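Local coordinates for protein 2-hydroxyisocaproyl-CoA dehydratase activator (Clostridium difficile, PDB 4EHT) that activates (R)-2-hydroxyisocaproyl-CoA dehydratase in leucine fermentation, passing it one electron from a [4Fe-4S] cluster shared by the homodimer as ATP is hydrolysed, at residues M4-G9 / V60-Y65; K14-K19 / P240-A245; I98-Q103 / V210-G215; G130-V135 / A187-S192. All coordinates share one frame; numbering follows the deposited sequence.

Interaction 1 of 4, residues M4-G9 / V60-Y65; sequences MGLDIG and VVVTGY
M4 and V60 lie side by side in a parallel pairing of strand 4-8 with strand 60-63 that runs on, residue for residue, to D7 and T63, the two short axes only 17° apart. Four backbone hydrogen bonds tie them. V61 N gives to M4 O, L6 N to V61 O, and T63 N to L6 O, the shortest of the set at 2.8 Å; I8 N then reaches T63 O at 3.1 Å from above the carbonyl plane, 35° out of it, where the strands are ending. Between these, CA-H groups supplement the ladder, as where V62 CA lies 3.3 Å from L6 O.

The apolar contacts lie mainly on the face that carries M4, L6, V60 and V62, with I8 joining at its end. In one of its two modelled conformers V62 straddles its neighbours: CG2 meets L6 CD1 at 4.0 Å, while CG1 touches I8 CG1 at 4.1 Å. Helix 38-50 covers this face through L43, which touches M4 and L6.

The other face is more polar. T63 turns its methyl inward, CG2 standing 3.7 Å from D7 CB, and sends OG1 to the carbonyl of I77. G64, with a positive phi of 90°, passes close beside D7 OD1 and I8 O, its CA 3.7 Å from D7 OD1.

An aliphatic face and a carboxylate-bearing face thus share one ladder, in keeping with the phosphate-binding edge of the actin-like ATPase fold: D7 lies near K14 and the bound magnesium ion, and G9 touches ADP.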
# COMPACT_ATOMS: atom_id res chain seq x y z
N MET A 4 -0.37 -20.30 -30.89
CA MET A 4 -1.01 -19.27 -30.09
C MET A 4 -0.37 -19.13 -28.70
O MET A 4 0.00 -20.12 -28.07
CB MET A 4 -2.49 -19.58 -29.94
CG MET A 4 -3.27 -18.52 -29.19
SD MET A 4 -4.97 -19.01 -28.87
CE MET A 4 -5.71 -18.76 -30.48
N GLY A 5 -0.23 -17.90 -28.24
CA GLY A 5 0.24 -17.65 -26.89
C GLY A 5 -0.81 -16.86 -26.14
O GLY A 5 -1.36 -15.90 -26.68
N LEU A 6 -1.08 -17.27 -24.90
CA LEU A 6 -2.03 -16.57 -24.04
C LEU A 6 -1.32 -16.17 -22.76
O LEU A 6 -0.65 -16.99 -22.15
CB LEU A 6 -3.21 -17.47 -23.68
CG LEU A 6 -4.15 -17.92 -24.80
CD1 LEU A 6 -5.08 -19.00 -24.28
CD2 LEU A 6 -4.93 -16.74 -25.35
N ASP A 7 -1.47 -14.92 -22.35
CA ASP A 7 -0.82 -14.42 -21.16
C ASP A 7 -1.95 -13.91 -20.29
O ASP A 7 -2.53 -12.86 -20.56
CB ASP A 7 0.16 -13.29 -21.54
CG ASP A 7 0.80 -12.63 -20.32
OD1 ASP A 7 0.46 -12.99 -19.17
OD2 ASP A 7 1.64 -11.73 -20.53
N ILE A 8 -2.30 -14.70 -19.28
CA ILE A 8 -3.40 -14.36 -18.37
C ILE A 8 -2.84 -13.83 -17.06
O ILE A 8 -2.47 -14.62 -16.18
CB ILE A 8 -4.27 -15.60 -18.02
CG1 ILE A 8 -4.52 -16.47 -19.26
CG2 ILE A 8 -5.57 -15.16 -17.36
CD1 ILE A 8 -5.06 -15.72 -20.46
N GLY A 9 -2.79 -12.51 -16.92
CA GLY A 9 -2.34 -11.88 -15.69
C GLY A 9 -3.50 -11.64 -14.73
O GLY A 9 -4.64 -12.01 -15.01
N VAL A 60 -0.62 -24.49 -28.58
CA VAL A 60 -1.04 -23.37 -27.74
C VAL A 60 -0.26 -23.41 -26.44
O VAL A 60 -0.17 -24.47 -25.81
CB VAL A 60 -2.53 -23.46 -27.36
CG1 VAL A 60 -2.94 -22.27 -26.50
CG2 VAL A 60 -3.40 -23.56 -28.61
N VAL A 61 0.30 -22.27 -26.04
CA VAL A 61 0.98 -22.14 -24.75
C VAL A 61 0.35 -21.01 -23.94
O VAL A 61 -0.01 -19.95 -24.49
CB VAL A 61 2.49 -21.86 -24.92
CG1 VAL A 61 3.13 -21.43 -23.61
CG2 VAL A 61 3.20 -23.11 -25.49
N VAL A 62 0.20 -21.25 -22.64
CA VAL A 62 -0.35 -20.25 -21.74
C VAL A 62 0.68 -19.86 -20.69
O VAL A 62 1.46 -20.70 -20.22
CB VAL A 62 -1.63 -20.76 -21.04
CG1 VAL A 62 -2.21 -19.70 -20.14
CG2 VAL A 62 -2.64 -21.20 -22.08
N THR A 63 0.70 -18.59 -20.33
CA THR A 63 1.63 -18.09 -19.33
C THR A 63 0.86 -17.15 -18.39
O THR A 63 -0.35 -16.96 -18.56
CB THR A 63 2.84 -17.36 -19.98
OG1 THR A 63 3.82 -17.02 -18.99
CG2 THR A 63 2.40 -16.09 -20.72
N GLY A 64 1.54 -16.59 -17.40
CA GLY A 64 0.95 -15.60 -16.53
C GLY A 64 0.29 -16.21 -15.31
O GLY A 64 0.12 -17.43 -15.23
N TYR A 65 -0.09 -15.36 -14.36
CA TYR A 65 -0.82 -15.78 -13.18
C TYR A 65 -2.20 -16.26 -13.60
O TYR A 65 -3.11 -15.46 -13.79
CB TYR A 65 -0.97 -14.61 -12.21
CG TYR A 65 -1.70 -14.95 -10.94
CD1 TYR A 65 -1.82 -16.28 -10.52
CD2 TYR A 65 -2.28 -13.97 -10.16
CE1 TYR A 65 -2.49 -16.60 -9.36
CE2 TYR A 65 -2.95 -14.28 -9.00
CZ TYR A 65 -3.06 -15.59 -8.60
OH TYR A 65 -3.73 -15.91 -7.44

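Interaction 2 of 4, residues K14-K19 / P240-A245; sequences KGVILK and PQLTGA. With ADP (adenosine-5'-diphosphate), chain D.
K14 and Q241 converge on one oxygen of the ADP α-phosphate. The lysine starts with CG beside its backbone N (chi1 -73°), then bends at chi2 and chi3, so that its methylenes pass over the backbone of Q241, with CG 3.5 Å from Q241 O. Its ammonium group then bridges the two phosphates: K14 NZ bonds to ADP O1A and to ADP O3B, each at 2.8 Å, and also to the carbonyl of A12. Q241, by contrast, is extended beyond CG, with CG anti to the backbone N (chi1 -164°). That carries the amide up to the nucleotide, where Q241 NE2 gives a nearly straight bond, 167° at the hydrogen, to ADP O1A at 2.8 Å. Q241 OE1 accepts from R218, which fixes which way round the amide lies.

Away from the phosphates the contact is aliphatic. L242 CD2 rests against the base of the lysine, 3.8 Å from K14 CB, and near G15 O. A245 faces the strand directly, its CB 3.7 Å from V16 CG2 and equally near K14 O; no hydrogen bond joins the two segments.

The first turn of helix 243-260 thus packs on strand 13-19, and further on L246, A249 and L250 touch L18, while the strand itself runs antiparallel between strand 2-8 and strand 23-30, whose T29 touches both K14 and Q241.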
# COMPACT_ATOMS: atom_id res chain seq x y z
N LYS A 14 -4.05 -11.37 -22.47
CA LYS A 14 -3.42 -10.99 -23.73
C LYS A 14 -3.22 -12.22 -24.58
O LYS A 14 -2.79 -13.25 -24.07
CB LYS A 14 -2.04 -10.36 -23.48
CG LYS A 14 -2.05 -8.94 -22.91
CD LYS A 14 -2.35 -8.92 -21.40
CE LYS A 14 -1.22 -9.46 -20.57
NZ LYS A 14 -1.45 -9.17 -19.11
N GLY A 15 -3.49 -12.10 -25.88
CA GLY A 15 -3.33 -13.22 -26.80
C GLY A 15 -2.61 -12.80 -28.06
O GLY A 15 -2.69 -11.64 -28.48
N VAL A 16 -1.91 -13.76 -28.67
CA VAL A 16 -1.20 -13.55 -29.92
C VAL A 16 -1.36 -14.81 -30.79
O VAL A 16 -1.25 -15.93 -30.28
CB VAL A 16 0.31 -13.27 -29.67
CG1 VAL A 16 1.13 -13.49 -30.94
CG2 VAL A 16 0.53 -11.84 -29.12
N ILE A 17 -1.65 -14.64 -32.07
CA ILE A 17 -1.55 -15.77 -33.01
C ILE A 17 -0.36 -15.49 -33.91
O ILE A 17 -0.24 -14.41 -34.49
CB ILE A 17 -2.83 -15.99 -33.84
CG1 ILE A 17 -3.97 -16.49 -32.94
CG2 ILE A 17 -2.59 -17.04 -34.92
CD1 ILE A 17 -5.29 -16.69 -33.67
N LEU A 18 0.55 -16.45 -34.00
CA LEU A 18 1.81 -16.27 -34.69
C LEU A 18 1.89 -17.22 -35.88
O LEU A 18 1.62 -18.42 -35.74
CB LEU A 18 2.96 -16.56 -33.72
CG LEU A 18 4.39 -16.26 -34.14
CD1 LEU A 18 4.62 -14.76 -34.24
CD2 LEU A 18 5.36 -16.89 -33.14
N LYS A 19 2.27 -16.70 -37.04
CA LYS A 19 2.35 -17.52 -38.25
C LYS A 19 3.78 -17.95 -38.49
O LYS A 19 4.69 -17.11 -38.59
CB LYS A 19 1.85 -16.74 -39.47
CG LYS A 19 1.49 -17.63 -40.65
CD LYS A 19 0.56 -16.92 -41.64
CE LYS A 19 1.31 -16.03 -42.61
NZ LYS A 19 0.64 -16.04 -43.95
N PRO A 240 4.28 -3.38 -25.98
CA PRO A 240 4.86 -3.73 -24.67
C PRO A 240 3.97 -4.63 -23.82
O PRO A 240 4.49 -5.42 -23.04
CB PRO A 240 5.03 -2.36 -23.97
CG PRO A 240 4.06 -1.46 -24.67
CD PRO A 240 4.05 -1.93 -26.11
N GLN A 241 2.66 -4.50 -23.93
CA GLN A 241 1.79 -5.30 -23.06
C GLN A 241 1.66 -6.75 -23.55
O GLN A 241 1.17 -7.62 -22.82
CB GLN A 241 0.41 -4.65 -22.93
CG GLN A 241 -0.40 -5.19 -21.76
CD GLN A 241 -1.73 -4.47 -21.60
OE1 GLN A 241 -2.09 -3.64 -22.42
NE2 GLN A 241 -2.45 -4.79 -20.54
N LEU A 242 2.14 -7.02 -24.77
CA LEU A 242 1.90 -8.33 -25.43
C LEU A 242 3.13 -9.23 -25.54
O LEU A 242 3.05 -10.33 -26.12
CB LEU A 242 1.37 -8.08 -26.86
CG LEU A 242 -0.05 -7.51 -26.96
CD1 LEU A 242 -0.27 -6.89 -28.33
CD2 LEU A 242 -1.10 -8.59 -26.68
N THR A 243 4.26 -8.79 -25.01
CA THR A 243 5.49 -9.56 -25.12
C THR A 243 5.43 -10.94 -24.45
O THR A 243 6.07 -11.88 -24.93
CB THR A 243 6.71 -8.78 -24.57
OG1 THR A 243 6.44 -8.30 -23.25
CG2 THR A 243 7.04 -7.57 -25.50
N GLY A 244 4.69 -11.07 -23.34
CA GLY A 244 4.49 -12.39 -22.71
C GLY A 244 3.71 -13.36 -23.60
O GLY A 244 4.05 -14.55 -23.73
N ALA A 245 2.65 -12.87 -24.23
CA ALA A 245 1.85 -13.69 -25.13
C ALA A 245 2.68 -14.06 -26.35
O ALA A 245 2.58 -15.18 -26.88
CB ALA A 245 0.58 -12.96 -25.55
PB ADP D . -0.83 -8.18 -15.79
O1B ADP D . -2.29 -8.50 -15.94
O2B ADP D . -0.28 -8.31 -14.40
O3B ADP D . 0.09 -8.85 -16.78
PA ADP D . -0.37 -5.90 -17.55
O1A ADP D . -1.40 -6.39 -18.52
O2A ADP D . 1.09 -6.08 -17.87
O3A ADP D . -0.74 -6.58 -16.10
O5' ADP D . -0.64 -4.36 -17.28
C5' ADP D . -1.85 -3.93 -16.70
C4' ADP D . -1.69 -2.45 -16.38
O4' ADP D . -1.40 -1.68 -17.55
C3' ADP D . -2.99 -1.90 -15.79
O3' ADP D . -2.72 -1.37 -14.50
C2' ADP D . -3.41 -0.83 -16.79
O2' ADP D . -4.07 0.30 -16.23
C1' ADP D . -2.11 -0.44 -17.47
N9 ADP D . -2.44 0.03 -18.82
C8 ADP D . -3.16 -0.70 -19.70
N7 ADP D . -3.30 -0.02 -20.87
C5 ADP D . -2.67 1.17 -20.73
C6 ADP D . -2.47 2.35 -21.60
N6 ADP D . -2.98 2.35 -22.86
N1 ADP D . -1.75 3.40 -21.11
C2 ADP D . -1.26 3.36 -19.84
N3 ADP D . -1.42 2.31 -18.99
C4 ADP D . -2.11 1.20 -19.37

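Interaction 3 of 4, residues I98-Q103 / V210-G215; sequences IDIGGQ and VVMVGG. With ADP (adenosine-5'-diphosphate), chain D.
V210 touches I98 through its side chain, CG1 meeting I98 CD1 at 3.7 Å, the two side chains at a slant. V211 contributes its carbonyl, accepting from I98 N at 2.8 Å, while its side chain turns to V87 of helix 79-90. At M212 the register is set, opposite I98 in a parallel bridge. The side chain runs out with CG anti to the backbone N (chi1 -167°), laying CG 3.5 Å from I98 O before the bend at chi3, and SD reaches I100 CD1 at 4.2 Å. V223 and M226 of helix 220-230 cover the same methionine.

V213 pairs with D99, both side chains on the face turned from I98 and M212. Its N bonds to I98 O, and its O accepts from I100 N in a longer, more tilted bond of 3.2 Å. V213 CG2, held between the backbone N and the carbonyl carbon (chi1 -60° places CG1 anti to the latter), presses on D99 CB at 3.6 Å. G214 then passes close beside D99 OD1 and I100 O with a positive phi of 99°. G215, beyond the strand, turns to the nucleotide: its N gives to ADP O2A at 3.0 Å, and only weakly to O5', and its CA faces the ribose.

Beyond the other strand, G102 N bonds to the bridging ADP O3A. The glycine-containing loops that follow the two strands therefore bring main-chain N-H groups to the diphosphate from two directions, while D99, near the magnesium ion and in a long, weak ion pair with K106, probably adds negative charge beside the phosphates.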
# COMPACT_ATOMS: atom_id res chain seq x y z
N ILE A 98 12.22 -4.83 -17.65
CA ILE A 98 11.45 -4.25 -16.56
C ILE A 98 10.00 -4.44 -16.93
O ILE A 98 9.53 -3.86 -17.90
CB ILE A 98 11.73 -2.71 -16.43
CG1 ILE A 98 13.21 -2.48 -16.12
CG2 ILE A 98 10.82 -2.11 -15.37
CD1 ILE A 98 13.71 -1.03 -16.39
N ASP A 99 9.28 -5.26 -16.18
CA ASP A 99 7.90 -5.59 -16.48
C ASP A 99 7.05 -4.95 -15.39
O ASP A 99 7.03 -5.43 -14.26
CB ASP A 99 7.76 -7.14 -16.50
CG ASP A 99 6.31 -7.64 -16.46
OD1 ASP A 99 5.37 -6.85 -16.66
OD2 ASP A 99 6.12 -8.87 -16.26
N ILE A 100 6.35 -3.87 -15.71
CA ILE A 100 5.47 -3.24 -14.72
C ILE A 100 4.04 -3.58 -15.09
O ILE A 100 3.53 -3.10 -16.11
CB ILE A 100 5.65 -1.68 -14.67
CG1 ILE A 100 7.12 -1.32 -14.48
CG2 ILE A 100 4.82 -1.09 -13.52
CD1 ILE A 100 7.37 0.20 -14.32
N GLY A 101 3.39 -4.42 -14.28
CA GLY A 101 2.03 -4.82 -14.57
C GLY A 101 1.02 -4.20 -13.63
O GLY A 101 1.30 -3.20 -12.96
N GLY A 102 -0.16 -4.80 -13.57
CA GLY A 102 -1.27 -4.24 -12.83
C GLY A 102 -1.08 -4.28 -11.33
O GLY A 102 -1.60 -3.43 -10.61
N GLN A 103 -0.31 -5.25 -10.84
CA GLN A 103 -0.21 -5.46 -9.40
C GLN A 103 1.19 -5.79 -8.94
O GLN A 103 1.41 -6.08 -7.76
CB GLN A 103 -1.16 -6.58 -8.94
CG GLN A 103 -2.61 -6.24 -9.18
CD GLN A 103 -3.56 -7.27 -8.59
OE1 GLN A 103 -3.18 -8.10 -7.77
NE2 GLN A 103 -4.82 -7.21 -9.01
N VAL A 210 18.23 -2.08 -22.12
CA VAL A 210 17.16 -2.08 -21.14
C VAL A 210 15.84 -1.96 -21.87
O VAL A 210 15.66 -1.06 -22.67
CB VAL A 210 17.32 -0.89 -20.19
CG1 VAL A 210 16.19 -0.88 -19.15
CG2 VAL A 210 18.69 -0.95 -19.52
N VAL A 211 14.91 -2.86 -21.57
CA VAL A 211 13.61 -2.87 -22.21
C VAL A 211 12.50 -2.85 -21.14
O VAL A 211 12.58 -3.58 -20.15
CB VAL A 211 13.47 -4.15 -23.12
CG1 VAL A 211 12.10 -4.23 -23.79
CG2 VAL A 211 14.59 -4.16 -24.17
N MET A 212 11.48 -2.03 -21.35
CA MET A 212 10.32 -2.04 -20.46
C MET A 212 9.14 -2.69 -21.17
O MET A 212 8.87 -2.41 -22.34
CB MET A 212 9.95 -0.61 -20.01
CG MET A 212 8.94 -0.55 -18.84
SD MET A 212 8.62 1.14 -18.21
CE MET A 212 10.27 1.79 -18.41
N VAL A 213 8.44 -3.57 -20.45
CA VAL A 213 7.27 -4.24 -20.99
C VAL A 213 6.17 -4.16 -19.96
O VAL A 213 6.36 -3.59 -18.87
CB VAL A 213 7.57 -5.71 -21.34
CG1 VAL A 213 8.68 -5.77 -22.38
CG2 VAL A 213 7.93 -6.52 -20.07
N GLY A 214 5.00 -4.72 -20.28
CA GLY A 214 3.88 -4.61 -19.37
C GLY A 214 2.97 -3.49 -19.82
O GLY A 214 3.38 -2.63 -20.59
N GLY A 215 1.72 -3.53 -19.36
CA GLY A 215 0.75 -2.55 -19.78
C GLY A 215 1.11 -1.14 -19.32
O GLY A 215 0.69 -0.17 -19.95
PB ADP D . -0.83 -8.18 -15.79
O1B ADP D . -2.29 -8.50 -15.94
O2B ADP D . -0.28 -8.31 -14.40
O3B ADP D . 0.09 -8.85 -16.78
PA ADP D . -0.37 -5.90 -17.55
O1A ADP D . -1.40 -6.39 -18.52
O2A ADP D . 1.09 -6.08 -17.87
O3A ADP D . -0.74 -6.58 -16.10
O5' ADP D . -0.64 -4.36 -17.28
C5' ADP D . -1.85 -3.93 -16.70
C4' ADP D . -1.69 -2.45 -16.38
O4' ADP D . -1.40 -1.68 -17.55
C3' ADP D . -2.99 -1.90 -15.79
O3' ADP D . -2.72 -1.37 -14.50
C2' ADP D . -3.41 -0.83 -16.79
O2' ADP D . -4.07 0.30 -16.23
C1' ADP D . -2.11 -0.44 -17.47
N9 ADP D . -2.44 0.03 -18.82
C8 ADP D . -3.16 -0.70 -19.70
N7 ADP D . -3.30 -0.02 -20.87
C5 ADP D . -2.67 1.17 -20.73
C6 ADP D . -2.47 2.35 -21.60
N6 ADP D . -2.98 2.35 -22.86
N1 ADP D . -1.75 3.40 -21.11
C2 ADP D . -1.26 3.36 -19.84
N3 ADP D . -1.42 2.31 -18.99
C4 ADP D . -2.11 1.20 -19.37

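Interaction 4 of 4, residues G130-V135 / A187-S192; sequences GRFLDV and AGIHTS. With ADP (adenosine-5'-diphosphate), chain D.
Helix 130-135 and helix 187-192 run nearly antiparallel, their segment axes 162° apart in direction and 10.5 Å at closest approach, so side chains rather than backbones bridge the gap. I189 is the common partner. Its CG2, anti to the backbone N, touches both L133 CD2, at 3.6 Å, and F132 CE1, at 3.9 Å. L133 reaches it with the end of its chain, and the same methyl, L133 CD2, also comes up to the edge of the H190 ring, near its plane, 4.1 Å from H190 CD2. F132 projects toward the other helix with CG anti to its own N (chi1 179°). Its ring meets the partner obliquely, CE1 lying 3.7 Å from I189 O and CZ 3.8 Å from S192 CB. V193, one residue on, touches both F132 and L133, and helix 165-177 adds T165 and A168 around the phenyl ring.

The far side of helix 130-135 faces the nucleotide. D134 spreads its carboxylate across the ribose diol, OD1 taking a hydrogen bond from ADP O2' and OD2 one from O3', each 2.9 Å long.

No hydrogen bond crosses between the helices, so what joins the two segments is van der Waals contact, largely apolar. The one short helix thus carries apolar packing on one side and ribose recognition on another, and the side chain of F132 lies about 7 Å, between nearest atoms, from the iron-sulfur cluster.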
# COMPACT_ATOMS: atom_id res chain seq x y z
N GLY A 130 0.95 -0.69 -11.62
CA GLY A 130 -0.21 -0.13 -12.29
C GLY A 130 -1.37 0.24 -11.37
O GLY A 130 -2.14 1.15 -11.68
N ARG A 131 -1.51 -0.46 -10.26
CA ARG A 131 -2.61 -0.18 -9.33
C ARG A 131 -2.48 1.22 -8.76
O ARG A 131 -3.46 1.93 -8.61
CB ARG A 131 -2.62 -1.20 -8.18
CG ARG A 131 -3.64 -0.88 -7.09
CD ARG A 131 -5.06 -1.00 -7.62
NE ARG A 131 -5.26 -2.30 -8.22
CZ ARG A 131 -5.80 -3.34 -7.60
NH1 ARG A 131 -6.23 -3.24 -6.35
NH2 ARG A 131 -5.91 -4.50 -8.25
N PHE A 132 -1.26 1.62 -8.44
CA PHE A 132 -1.01 2.98 -7.96
C PHE A 132 -1.50 4.02 -8.99
O PHE A 132 -2.14 5.03 -8.65
CB PHE A 132 0.50 3.14 -7.75
CG PHE A 132 0.94 4.51 -7.26
CD1 PHE A 132 1.30 5.50 -8.17
CD2 PHE A 132 1.05 4.78 -5.90
CE1 PHE A 132 1.73 6.77 -7.72
CE2 PHE A 132 1.48 6.02 -5.43
CZ PHE A 132 1.83 7.03 -6.34
N LEU A 133 -1.22 3.74 -10.26
CA LEU A 133 -1.60 4.66 -11.32
C LEU A 133 -3.10 4.64 -11.54
O LEU A 133 -3.72 5.68 -11.80
CB LEU A 133 -0.86 4.31 -12.63
CG LEU A 133 0.65 4.54 -12.57
CD1 LEU A 133 1.38 3.91 -13.77
CD2 LEU A 133 0.97 6.06 -12.46
N ASP A 134 -3.69 3.46 -11.42
CA ASP A 134 -5.12 3.28 -11.60
C ASP A 134 -5.87 4.03 -10.50
O ASP A 134 -6.82 4.77 -10.79
CB ASP A 134 -5.47 1.78 -11.64
CG ASP A 134 -4.78 1.04 -12.81
OD1 ASP A 134 -4.25 1.70 -13.75
OD2 ASP A 134 -4.76 -0.22 -12.79
N VAL A 135 -5.42 3.91 -9.26
CA VAL A 135 -5.97 4.69 -8.14
C VAL A 135 -5.85 6.20 -8.34
O VAL A 135 -6.80 6.95 -8.10
CB VAL A 135 -5.29 4.32 -6.80
CG1 VAL A 135 -5.56 5.38 -5.73
CG2 VAL A 135 -5.77 2.95 -6.33
N ALA A 187 3.05 14.38 -13.32
CA ALA A 187 4.50 14.17 -13.31
C ALA A 187 5.00 13.64 -11.96
O ALA A 187 5.92 12.81 -11.90
CB ALA A 187 5.25 15.48 -13.67
N GLY A 188 4.44 14.14 -10.86
CA GLY A 188 4.91 13.70 -9.55
C GLY A 188 4.48 12.26 -9.32
O GLY A 188 5.20 11.47 -8.71
N ILE A 189 3.29 11.94 -9.79
CA ILE A 189 2.77 10.57 -9.74
C ILE A 189 3.69 9.62 -10.49
O ILE A 189 4.02 8.53 -10.01
CB ILE A 189 1.34 10.55 -10.31
CG1 ILE A 189 0.38 11.20 -9.31
CG2 ILE A 189 0.91 9.13 -10.66
CD1 ILE A 189 -0.98 11.56 -9.91
N HIS A 190 4.15 10.05 -11.67
CA HIS A 190 5.01 9.21 -12.49
C HIS A 190 6.33 9.05 -11.81
O HIS A 190 6.93 7.97 -11.83
CB HIS A 190 5.21 9.84 -13.88
CG HIS A 190 4.00 9.74 -14.76
ND1 HIS A 190 3.83 10.52 -15.88
CD2 HIS A 190 2.90 8.95 -14.67
CE1 HIS A 190 2.67 10.22 -16.45
NE2 HIS A 190 2.09 9.27 -15.73
N THR A 191 6.79 10.13 -11.18
CA THR A 191 8.07 10.07 -10.50
C THR A 191 8.01 9.08 -9.30
O THR A 191 8.97 8.38 -9.04
CB THR A 191 8.52 11.48 -10.06
OG1 THR A 191 8.92 12.21 -11.23
CG2 THR A 191 9.70 11.42 -9.08
N SER A 192 6.89 9.03 -8.58
CA SER A 192 6.78 8.09 -7.45
C SER A 192 6.96 6.64 -7.94
O SER A 192 7.67 5.85 -7.32
CB SER A 192 5.42 8.21 -6.75
OG SER A 192 5.25 9.49 -6.13
PB ADP D . -0.83 -8.18 -15.79
O1B ADP D . -2.29 -8.50 -15.94
O2B ADP D . -0.28 -8.31 -14.40
O3B ADP D . 0.09 -8.85 -16.78
PA ADP D . -0.37 -5.90 -17.55
O1A ADP D . -1.40 -6.39 -18.52
O2A ADP D . 1.09 -6.08 -17.87
O3A ADP D . -0.74 -6.58 -16.10
O5' ADP D . -0.64 -4.36 -17.28
C5' ADP D . -1.85 -3.93 -16.70
C4' ADP D . -1.69 -2.45 -16.38
O4' ADP D . -1.40 -1.68 -17.55
C3' ADP D . -2.99 -1.90 -15.79
O3' ADP D . -2.72 -1.37 -14.50
C2' ADP D . -3.41 -0.83 -16.79
O2' ADP D . -4.07 0.30 -16.23
C1' ADP D . -2.11 -0.44 -17.47
N9 ADP D . -2.44 0.03 -18.82
C8 ADP D . -3.16 -0.70 -19.70
N7 ADP D . -3.30 -0.02 -20.87
C5 ADP D . -2.67 1.17 -20.73
C6 ADP D . -2.47 2.35 -21.60
N6 ADP D . -2.98 2.35 -22.86
N1 ADP D . -1.75 3.40 -21.11
C2 ADP D . -1.26 3.36 -19.84
N3 ADP D . -1.42 2.31 -18.99
C4 ADP D . -2.11 1.20 -19.37

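All four contacts are largely buried, yet they differ in chemistry. Interactions 1 and 3 are parallel strand ladders in two separate sheets, each ending in glycines near the diphosphate. Interaction 2 shares the sheet of interaction 1, since strands 2-8 and 13-19 are neighbours and D7 N probably bonds to K14 O; it sets the first turn of a helix and the preceding loop against a strand. It also adjoins interaction 3, where P240 O probably accepts from G214 N. Interaction 4, farthest from the chain's centre, joins two helices by apolar side chains and meets interaction 3 through G101 O and G130 N. Interactions 2, 3 and 4 serve ADP at phosphates, phosphates and ribose respectively.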